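Local structure of cellulosomal-scaffolding protein A (Clostridium thermocellum, 4B9F) at residues 22-27 and 105-110; 42-47 and 87-92; 47-52 and 113-118. The protein carries a family 3a carbohydrate-binding module that probably attaches the cellulosome scaffold to crystalline cellulose. All coordinates share one frame; numbering follows the deposited sequence.

Contact 1 (22-27 and 105-110)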
loop_
_atom_site.group_PDB
_atom_site.type_symbol
_atom_site.label_atom_id
_atom_site.label_comp_id
_atom_site.label_asym_id
_atom_site.label_seq_id
_atom_site.Cartn_x
_atom_site.Cartn_y
_atom_site.Cartn_z
ATOM N N PHE A 22 -0.719 3.867 -3.402
ATOM C CA PHE A 22 -1.402 4.461 -2.257
ATOM C C PHE A 22 -1.151 5.955 -2.196
ATOM O O PHE A 22 -0.041 6.422 -2.491
ATOM C CB PHE A 22 -0.866 3.884 -0.942
ATOM C CG PHE A 22 -1.406 2.529 -0.567
ATOM C CD1 PHE A 22 -0.766 1.374 -0.977
ATOM C CD2 PHE A 22 -2.519 2.418 0.265
ATOM C CE1 PHE A 22 -1.241 0.121 -0.599
ATOM C CE2 PHE A 22 -2.994 1.180 0.643
ATOM C CZ PHE A 22 -2.356 0.030 0.215
ATOM N N LYS A 23 -2.155 6.703 -1.752
ATOM C CA LYS A 23 -1.951 8.107 -1.399
ATOM C C LYS A 23 -2.651 8.365 -0.081
ATOM O O LYS A 23 -3.868 8.188 0.025
ATOM C CB LYS A 23 -2.481 9.054 -2.479
ATOM C CG LYS A 23 -2.214 10.531 -2.166
ATOM C CD LYS A 23 -2.235 11.410 -3.410
ATOM C CE LYS A 23 -3.554 11.338 -4.132
ATOM N NZ LYS A 23 -3.641 12.435 -5.144
ATOM N N VAL A 24 -1.887 8.777 0.923
ATOM C CA VAL A 24 -2.428 8.960 2.265
ATOM C C VAL A 24 -2.319 10.430 2.636
ATOM O O VAL A 24 -1.231 11.014 2.575
ATOM C CB VAL A 24 -1.645 8.112 3.290
ATOM C CG1 VAL A 24 -2.222 8.300 4.697
ATOM C CG2 VAL A 24 -1.641 6.645 2.886
ATOM N N THR A 25 -3.443 11.035 3.009
ATOM C CA THR A 25 -3.476 12.458 3.315
ATOM C C THR A 25 -3.823 12.668 4.783
ATOM O O THR A 25 -4.761 12.060 5.296
ATOM C CB THR A 25 -4.518 13.183 2.434
ATOM O OG1 THR A 25 -4.209 12.963 1.050
ATOM C CG2 THR A 25 -4.526 14.675 2.728
ATOM N N ASN A 26 -3.076 13.543 5.451
ATOM C CA ASN A 26 -3.374 13.902 6.836
ATOM C C ASN A 26 -4.424 14.999 6.856
ATOM O O ASN A 26 -4.129 16.152 6.539
ATOM C CB ASN A 26 -2.113 14.373 7.559
ATOM C CG ASN A 26 -2.346 14.639 9.038
ATOM O OD1 ASN A 26 -3.487 14.648 9.514
ATOM N ND2 ASN A 26 -1.265 14.859 9.775
ATOM N N THR A 27 -5.646 14.629 7.224
ATOM C CA THR A 27 -6.770 15.561 7.240
ATOM C C THR A 27 -7.052 16.077 8.650
ATOM O O THR A 27 -8.042 16.775 8.878
ATOM C CB THR A 27 -8.042 14.911 6.667
ATOM O OG1 THR A 27 -8.314 13.694 7.372
ATOM C CG2 THR A 27 -7.865 14.593 5.184
ATOM N N ALA A 105 -0.634 17.597 4.483
ATOM C CA ALA A 105 0.360 16.958 3.622
ATOM C C ALA A 105 -0.139 15.587 3.190
ATOM O O ALA A 105 -1.008 15.001 3.831
ATOM C CB ALA A 105 1.698 16.829 4.355
ATOM N N HIS A 106 0.427 15.060 2.110
ATOM C CA HIS A 106 0.132 13.682 1.733
ATOM C C HIS A 106 1.398 12.937 1.366
ATOM O O HIS A 106 2.415 13.552 1.036
ATOM C CB HIS A 106 -0.915 13.592 0.612
ATOM C CG HIS A 106 -0.446 14.087 -0.724
ATOM N ND1 HIS A 106 -0.614 15.391 -1.136
ATOM C CD2 HIS A 106 0.144 13.438 -1.756
ATOM C CE1 HIS A 106 -0.138 15.529 -2.363
ATOM N NE2 HIS A 106 0.329 14.358 -2.761
ATOM N N VAL A 107 1.332 11.611 1.447
ATOM C CA VAL A 107 2.422 10.767 0.985
ATOM C C VAL A 107 1.880 9.859 -0.105
ATOM O O VAL A 107 0.793 9.279 0.034
ATOM C CB VAL A 107 3.100 9.974 2.150
ATOM C CG1 VAL A 107 2.097 9.118 2.919
ATOM C CG2 VAL A 107 4.258 9.137 1.633
ATOM N N GLN A 108 2.619 9.777 -1.211
ATOM C CA GLN A 108 2.229 8.935 -2.328
ATOM C C GLN A 108 3.244 7.818 -2.453
ATOM O O GLN A 108 4.446 8.069 -2.395
ATOM C CB GLN A 108 2.190 9.751 -3.611
ATOM C CG GLN A 108 1.777 8.968 -4.836
ATOM C CD GLN A 108 1.381 9.883 -5.980
ATOM O OE1 GLN A 108 0.658 10.866 -5.778
ATOM N NE2 GLN A 108 1.858 9.578 -7.181
ATOM N N ILE A 109 2.753 6.593 -2.613
ATOM C CA ILE A 109 3.596 5.400 -2.662
ATOM C C ILE A 109 3.243 4.565 -3.875
ATOM O O ILE A 109 2.103 4.126 -4.025
ATOM C CB ILE A 109 3.413 4.523 -1.397
ATOM C CG1 ILE A 109 3.686 5.346 -0.135
ATOM C CG2 ILE A 109 4.296 3.269 -1.474
ATOM C CD1 ILE A 109 2.410 5.710 0.643
ATOM N N GLN A 110 4.223 4.350 -4.741
ATOM C CA GLN A 110 4.026 3.539 -5.934
ATOM C C GLN A 110 4.751 2.220 -5.693
ATOM O O GLN A 110 5.962 2.113 -5.877
ATOM C CB GLN A 110 4.517 4.309 -7.162
ATOM C CG GLN A 110 3.763 5.636 -7.234
ATOM C CD GLN A 110 4.123 6.553 -8.380
ATOM O OE1 GLN A 110 3.833 7.739 -8.305
ATOM N NE2 GLN A 110 4.731 6.019 -9.444
HETATM O O HOH W 1 -1.304 12.214 -7.147
#
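Lys23 lies obliquely across the ring of His106 on one face of an antiparallel strand pair. Its CD comes within 3.5 Å of His106 CD2. CG of Lys23 is anti to the backbone N (chi1 -177°), and the chain then bends at chi3. CG and CD run past the imidazole, and Lys23 CD is also 3.8 Å from Gln108 OE1. The bend takes NZ no closer to Gln108, and a water spans the gap. It accepts from Lys23 NZ and donates to Gln108 OE1. The amide of Gln108 is held at its other end too, because NE2 donates to Gln110 OE1 on the same strand. Thr25 meets His106 from further along the same face. Its OG1 stands 3.4 Å from His106 CB and also approaches the ring obliquely.

The other face of the pair is apolar. CG1 of Val107 lies between its own backbone N and carbonyl carbon (chi1 57°) and touches Val24 CB at 3.9 Å. CD1 of Ile109 reaches Phe22 CB at 4.1 Å, while the Phe22 ring leads away from the neighbouring strand. That ring meets Phe6 edge-to-face. Phe22, Val24 and Ile109 all pack on Leu39 of strand 37-43, in the opposite sheet of the beta sandwich.

The backbones pair in regular register, with strand axes 171° apart. Phe22 with Ile109 and Val24 with Val107 are hydrogen-bonded pairs, each closed by two bonds. Asn26 N adds a bond to Ala105 O at 3.0 Å. The Asn26 side chain turns to Leu101 and Ser30 instead.

The buried apolar face packs against the opposite sheet. The polar groups of Lys23 and Gln108 are thus left to the partly exposed face, where water can link them.

Contact 2 (42-47 and 87-92). With CA (calcium ion), chain C.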
loop_
_atom_site.group_PDB
_atom_site.type_symbol
_atom_site.label_atom_id
_atom_site.label_comp_id
_atom_site.label_asym_id
_atom_site.label_seq_id
_atom_site.Cartn_x
_atom_site.Cartn_y
_atom_site.Cartn_z
ATOM N N TYR A 42 -4.479 -6.598 0.568
ATOM C CA TYR A 42 -4.850 -7.997 0.737
ATOM C C TYR A 42 -5.068 -8.692 -0.595
ATOM O O TYR A 42 -5.706 -8.145 -1.503
ATOM C CB TYR A 42 -6.147 -8.101 1.536
ATOM C CG TYR A 42 -6.164 -7.376 2.855
ATOM C CD1 TYR A 42 -5.702 -7.997 4.014
ATOM C CD2 TYR A 42 -6.713 -6.100 2.963
ATOM C CE1 TYR A 42 -5.760 -7.352 5.242
ATOM C CE2 TYR A 42 -6.770 -5.441 4.191
ATOM C CZ TYR A 42 -6.294 -6.080 5.322
ATOM O OH TYR A 42 -6.378 -5.439 6.538
ATOM N N TYR A 43 -4.585 -9.921 -0.704
ATOM C CA TYR A 43 -4.687 -10.652 -1.953
ATOM C C TYR A 43 -4.521 -12.147 -1.722
ATOM O O TYR A 43 -4.273 -12.589 -0.600
ATOM C CB TYR A 43 -3.626 -10.133 -2.944
ATOM C CG TYR A 43 -2.187 -10.401 -2.529
ATOM C CD1 TYR A 43 -1.564 -9.632 -1.548
ATOM C CD2 TYR A 43 -1.455 -11.423 -3.123
ATOM C CE1 TYR A 43 -0.246 -9.879 -1.162
ATOM C CE2 TYR A 43 -0.143 -11.682 -2.745
ATOM C CZ TYR A 43 0.460 -10.903 -1.768
ATOM O OH TYR A 43 1.762 -11.139 -1.392
ATOM N N THR A 44 -4.686 -12.920 -2.790
ATOM C CA THR A 44 -4.407 -14.346 -2.751
ATOM C C THR A 44 -3.141 -14.609 -3.552
ATOM O O THR A 44 -3.023 -14.193 -4.706
ATOM C CB THR A 44 -5.565 -15.174 -3.335
ATOM O OG1 THR A 44 -5.974 -14.603 -4.586
ATOM C CG2 THR A 44 -6.745 -15.191 -2.383
ATOM N N VAL A 45 -2.192 -15.306 -2.940
ATOM C CA VAL A 45 -0.870 -15.477 -3.534
ATOM C C VAL A 45 -0.853 -16.369 -4.788
ATOM O O VAL A 45 0.041 -16.235 -5.619
ATOM C CB VAL A 45 0.138 -15.968 -2.458
ATOM C CG1 VAL A 45 -0.203 -17.381 -1.987
ATOM C CG2 VAL A 45 1.580 -15.876 -2.955
ATOM N N ASP A 46 -1.843 -17.253 -4.922
ATOM C CA ASP A 46 -1.969 -18.155 -6.077
ATOM C C ASP A 46 -0.734 -19.041 -6.256
ATOM O O ASP A 46 -0.104 -19.045 -7.320
ATOM C CB ASP A 46 -2.237 -17.379 -7.375
ATOM C CG ASP A 46 -3.313 -16.317 -7.216
ATOM O OD1 ASP A 46 -4.377 -16.594 -6.617
ATOM O OD2 ASP A 46 -3.087 -15.189 -7.686
ATOM N N GLY A 47 -0.401 -19.797 -5.215
ATOM C CA GLY A 47 0.788 -20.629 -5.214
ATOM C C GLY A 47 1.854 -19.957 -4.383
ATOM O O GLY A 47 2.486 -19.004 -4.831
ATOM N N ASN A 87 -10.830 -14.406 -1.148
ATOM C CA ASN A 87 -10.089 -13.383 -1.871
ATOM C C ASN A 87 -8.915 -12.797 -1.090
ATOM O O ASN A 87 -8.317 -11.816 -1.509
ATOM C CB ASN A 87 -11.028 -12.263 -2.332
ATOM C CG ASN A 87 -12.083 -12.750 -3.303
ATOM O OD1 ASN A 87 -11.842 -12.829 -4.507
ATOM N ND2 ASN A 87 -13.262 -13.071 -2.788
ATOM N N ALA A 88 -8.572 -13.404 0.039
ATOM C CA ALA A 88 -7.439 -12.919 0.816
ATOM C C ALA A 88 -6.790 -14.029 1.614
ATOM O O ALA A 88 -7.422 -14.608 2.506
ATOM C CB ALA A 88 -7.868 -11.769 1.747
ATOM N N ASP A 89 -5.528 -14.326 1.311
ATOM C CA ASP A 89 -4.746 -15.221 2.159
ATOM C C ASP A 89 -3.440 -14.604 2.628
ATOM O O ASP A 89 -2.740 -15.190 3.455
ATOM C CB ASP A 89 -4.498 -16.604 1.516
ATOM C CG ASP A 89 -3.808 -16.538 0.155
ATOM O OD1 ASP A 89 -2.910 -15.700 -0.074
ATOM O OD2 ASP A 89 -4.168 -17.371 -0.692
ATOM N N THR A 90 -3.134 -13.414 2.115
ATOM C CA THR A 90 -1.882 -12.732 2.385
ATOM C C THR A 90 -2.155 -11.243 2.356
ATOM O O THR A 90 -3.067 -10.795 1.659
ATOM C CB THR A 90 -0.852 -13.055 1.259
ATOM O OG1 THR A 90 -0.747 -14.476 1.090
ATOM C CG2 THR A 90 0.531 -12.479 1.567
ATOM N N TYR A 91 -1.377 -10.464 3.092
ATOM C CA TYR A 91 -1.280 -9.052 2.753
ATOM C C TYR A 91 0.146 -8.576 2.650
ATOM O O TYR A 91 1.044 -9.064 3.345
ATOM C CB TYR A 91 -2.089 -8.146 3.694
ATOM C CG TYR A 91 -1.743 -8.193 5.166
ATOM C CD1 TYR A 91 -0.812 -7.313 5.716
ATOM C CD2 TYR A 91 -2.409 -9.062 6.024
ATOM C CE1 TYR A 91 -0.521 -7.332 7.088
ATOM C CE2 TYR A 91 -2.129 -9.083 7.384
ATOM C CZ TYR A 91 -1.194 -8.217 7.910
ATOM O OH TYR A 91 -0.932 -8.240 9.263
ATOM N N LEU A 92 0.349 -7.641 1.734
ATOM C CA LEU A 92 1.538 -6.821 1.763
ATOM C C LEU A 92 1.315 -5.749 2.815
ATOM O O LEU A 92 0.276 -5.072 2.825
ATOM C CB LEU A 92 1.750 -6.166 0.402
ATOM C CG LEU A 92 2.737 -4.997 0.358
ATOM C CD1 LEU A 92 4.172 -5.492 0.489
ATOM C CD2 LEU A 92 2.571 -4.181 -0.918
HETATM CA CA CA C . -4.639 -13.808 -6.525
HETATM O O HOH W 2 -3.764 -18.318 -3.107
HETATM O O HOH W 3 -2.765 -12.197 -6.876
#
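Tyr43 pairs with both Asp89 and Thr90 in a classic beta bulge, where strand 37-43 runs into a calcium-binding loop. The backbone bonds define the bulge. Tyr43 O accepts from Asp89 N at 2.9 Å and from Thr90 N at 3.1 Å. The Asp89 donor sits above the carbonyl plane, and the Thr90 donor lies nearly along the C=O direction. Tyr43 N donates in return to Thr90 O.

Aromatic contacts lie on both faces. The Tyr43 ring takes Thr90 CB over one face, a CH-pi contact of 4.2 Å to the ring centroid. Leu92 N lies at the edge of this ring, near its plane. The Tyr43 hydroxyl bonds to Gln51. On the other face, Tyr42 and Tyr91 lie side by side and point the same way. Their ring planes are 66° apart, and Tyr42 CD1 touches Tyr91 CB at 3.6 Å.

Metal bonds fix the loop. Thr44 OG1 lies between its backbone N and carbonyl carbon (chi1 47°) and binds calcium together with Thr44 O. Asp46 uses both carboxylate oxygens. Thr122, Asn125, Asp126 and a water complete the site.

The Asp89 carboxylate serves the same loop without binding the metal. A water accepts from Asp46 N and donates to Asp89 OD2. Asp89 OD1 accepts from Val45 N at 3.0 Å on its syn lone pair, and from Thr90 OG1 at 2.7 Å on its anti side.

Contact 3 (47-52 and 113-118)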
loop_
_atom_site.group_PDB
_atom_site.type_symbol
_atom_site.label_atom_id
_atom_site.label_comp_id
_atom_site.label_asym_id
_atom_site.label_seq_id
_atom_site.Cartn_x
_atom_site.Cartn_y
_atom_site.Cartn_z
ATOM N N GLY A 47 -0.401 -19.797 -5.215
ATOM C CA GLY A 47 0.788 -20.629 -5.214
ATOM C C GLY A 47 1.854 -19.957 -4.383
ATOM O O GLY A 47 2.486 -19.004 -4.831
ATOM N N GLN A 48 2.037 -20.436 -3.156
ATOM C CA GLN A 48 2.972 -19.808 -2.238
ATOM C C GLN A 48 4.405 -19.885 -2.767
ATOM O O GLN A 48 4.888 -20.963 -3.129
ATOM C CB GLN A 48 2.878 -20.451 -0.853
ATOM C CG GLN A 48 3.922 -19.944 0.133
ATOM C CD GLN A 48 3.725 -18.478 0.494
ATOM O OE1 GLN A 48 2.599 -17.984 0.547
ATOM N NE2 GLN A 48 4.827 -17.777 0.752
ATOM N N LYS A 49 5.056 -18.727 -2.820
ATOM C CA LYS A 49 6.454 -18.593 -3.219
ATOM C C LYS A 49 7.018 -17.423 -2.431
ATOM O O LYS A 49 6.261 -16.547 -1.995
ATOM C CB LYS A 49 6.570 -18.243 -4.710
ATOM C CG LYS A 49 6.024 -19.265 -5.680
ATOM C CD LYS A 49 6.982 -20.430 -5.855
ATOM C CE LYS A 49 6.451 -21.422 -6.885
ATOM N NZ LYS A 49 6.086 -20.768 -8.181
ATOM N N ASP A 50 8.338 -17.377 -2.280
ATOM C CA ASP A 50 8.974 -16.191 -1.725
ATOM C C ASP A 50 8.635 -14.994 -2.599
ATOM O O ASP A 50 8.593 -15.103 -3.823
ATOM C CB ASP A 50 10.495 -16.345 -1.664
ATOM C CG ASP A 50 10.950 -17.418 -0.686
ATOM O OD1 ASP A 50 10.132 -17.888 0.135
ATOM O OD2 ASP A 50 12.144 -17.784 -0.736
ATOM N N GLN A 51 8.408 -13.855 -1.958
ATOM C CA GLN A 51 8.052 -12.628 -2.650
ATOM C C GLN A 51 8.942 -11.489 -2.194
ATOM O O GLN A 51 9.515 -11.541 -1.107
ATOM C CB GLN A 51 6.585 -12.276 -2.386
ATOM C CG GLN A 51 5.609 -13.274 -2.986
ATOM C CD GLN A 51 4.212 -13.120 -2.445
ATOM O OE1 GLN A 51 3.338 -12.544 -3.094
ATOM N NE2 GLN A 51 3.991 -13.641 -1.242
ATOM N N THR A 52 9.051 -10.458 -3.030
ATOM C CA THR A 52 9.833 -9.269 -2.689
ATOM C C THR A 52 9.059 -8.023 -3.094
ATOM O O THR A 52 8.372 -8.013 -4.119
ATOM C CB THR A 52 11.204 -9.271 -3.406
ATOM O OG1 THR A 52 11.858 -10.520 -3.176
ATOM C CG2 THR A 52 12.106 -8.153 -2.890
ATOM N N PHE A 113 5.407 -5.553 -6.288
ATOM C CA PHE A 113 5.922 -6.810 -5.749
ATOM C C PHE A 113 5.787 -7.962 -6.729
ATOM O O PHE A 113 4.955 -7.928 -7.644
ATOM C CB PHE A 113 5.378 -7.133 -4.347
ATOM C CG PHE A 113 3.902 -7.418 -4.278
ATOM C CD1 PHE A 113 3.429 -8.714 -4.439
ATOM C CD2 PHE A 113 2.992 -6.416 -3.954
ATOM C CE1 PHE A 113 2.076 -9.007 -4.299
ATOM C CE2 PHE A 113 1.639 -6.701 -3.825
ATOM C CZ PHE A 113 1.182 -7.996 -4.003
ATOM N N ALA A 114 6.624 -8.975 -6.533
ATOM C CA ALA A 114 6.652 -10.128 -7.409
ATOM C C ALA A 114 7.126 -11.342 -6.644
ATOM O O ALA A 114 7.771 -11.225 -5.593
ATOM C CB ALA A 114 7.599 -9.871 -8.569
ATOM N N LYS A 115 6.821 -12.510 -7.187
ATOM C CA LYS A 115 7.392 -13.749 -6.681
ATOM C C LYS A 115 8.839 -13.845 -7.144
ATOM O O LYS A 115 9.190 -13.346 -8.218
ATOM C CB LYS A 115 6.596 -14.941 -7.187
ATOM C CG LYS A 115 5.184 -14.974 -6.628
ATOM C CD LYS A 115 4.351 -16.017 -7.325
ATOM C CE LYS A 115 2.997 -16.118 -6.685
ATOM N NZ LYS A 115 2.113 -17.127 -7.324
ATOM N N ASN A 116 9.685 -14.479 -6.346
ATOM C CA ASN A 116 11.102 -14.484 -6.680
ATOM C C ASN A 116 11.417 -15.274 -7.951
ATOM O O ASN A 116 12.470 -15.075 -8.561
ATOM C CB ASN A 116 11.944 -14.925 -5.477
ATOM C CG ASN A 116 11.924 -13.894 -4.335
ATOM O OD1 ASN A 116 11.256 -12.856 -4.429
ATOM N ND2 ASN A 116 12.634 -14.187 -3.248
ATOM N N ASP A 117 10.495 -16.138 -8.365
ATOM C CA ASP A 117 10.649 -16.882 -9.615
ATOM C C ASP A 117 9.869 -16.241 -10.771
ATOM O O ASP A 117 9.819 -16.786 -11.871
ATOM C CB ASP A 117 10.265 -18.360 -9.430
ATOM C CG ASP A 117 8.774 -18.566 -9.227
ATOM O OD1 ASP A 117 8.055 -17.583 -8.967
ATOM O OD2 ASP A 117 8.321 -19.727 -9.317
ATOM N N TRP A 118 9.271 -15.082 -10.504
ATOM C CA TRP A 118 8.558 -14.310 -11.524
ATOM C C TRP A 118 7.363 -15.049 -12.128
ATOM O O TRP A 118 6.931 -14.752 -13.248
ATOM C CB TRP A 118 9.536 -13.748 -12.584
ATOM C CG TRP A 118 10.416 -12.725 -11.940
ATOM C CD1 TRP A 118 11.635 -12.936 -11.361
ATOM C CD2 TRP A 118 10.103 -11.343 -11.724
ATOM N NE1 TRP A 118 12.106 -11.766 -10.815
ATOM C CE2 TRP A 118 11.184 -10.774 -11.023
ATOM C CE3 TRP A 118 9.014 -10.531 -12.061
ATOM C CZ2 TRP A 118 11.212 -9.429 -10.658
ATOM C CZ3 TRP A 118 9.043 -9.194 -11.695
ATOM C CH2 TRP A 118 10.135 -8.658 -11.005
HETATM O O HOH W 4 3.336 -19.388 -8.206
HETATM O O HOH W 5 9.486 -17.359 -5.790
HETATM O O HOH W 6 12.629 -12.018 -0.904
#
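Lys49 and Lys115 cross at about a right angle, with Lys49 CG 4.0 Å from Lys115 CD. Their shapes differ. Lys115 is extended beyond CG and runs straight to Gly47, where NZ donates to the carbonyl O at 3.1 Å on a lone pair. The same NZ also bonds to Val45 O and Asn120 O, so this ammonium group is held by several backbone carbonyls. Lys49 is bent at chi2 (-78°) and again at chi4 (52°). The bends carry its NZ to Asp117 OD2, and the two form a salt bridge of 2.7 Å. The carboxylate is met on its syn side, slightly out of plane. One water accepts from both Lys49 NZ and Lys115 NZ; Lys49 NZ and Lys115 NZ are themselves 5.5 Å apart.

Asn116 meets Thr52 crosswise. Thr52 OG1 is anti to its carbonyl carbon and donates to Asn116 OD1 at 2.7 Å. A second water donates to Thr52 OG1 and accepts from Asn116 ND2. Asn116 ND2 also lies 3.4 Å from Asp50 CB.

Gln51 runs alongside both Lys115 and Phe113. Its CG touches Lys115 CG at 4.0 Å, and its amide plane is turned 73° from the Phe113 ring. Gln51 OE1 also accepts from the Tyr121 hydroxyl.

The backbone pairing is short. Thr52 and Ala114 exchange two bonds, and Asn116 N donates to Asp50 O at 2.8 Å. A type I turn from Lys115 to Trp118 then leads the chain away.

The contact joins the start of strand 51-61 to the end of strand 106-115, neighbours in the six-stranded antiparallel sheet. Phe113 meets Phe78 of strand 74-85 edge-to-face and so reaches the opposite sheet.

How the contacts relate
Contacts 1 and 3 both use strand 106-115 and belong to the same sheet, but their centres are 27 Å apart, on opposite sides of the chain's centre. Contact 1 is buried and rests on regular pairing with an apolar inner face. Contact 3 is partly exposed, at the strand ends, and relies more on charge and bridging water. Contact 2 lies in the other sheet and is also mostly buried, yet it depends on a bulge and a metal loop. Contacts 2 and 3 share Gly47 and touch directly. Tyr43 CZ packs on Phe113 CE1 at 3.6 Å, so side chains of the two sheets also touch at this end, near the calcium site.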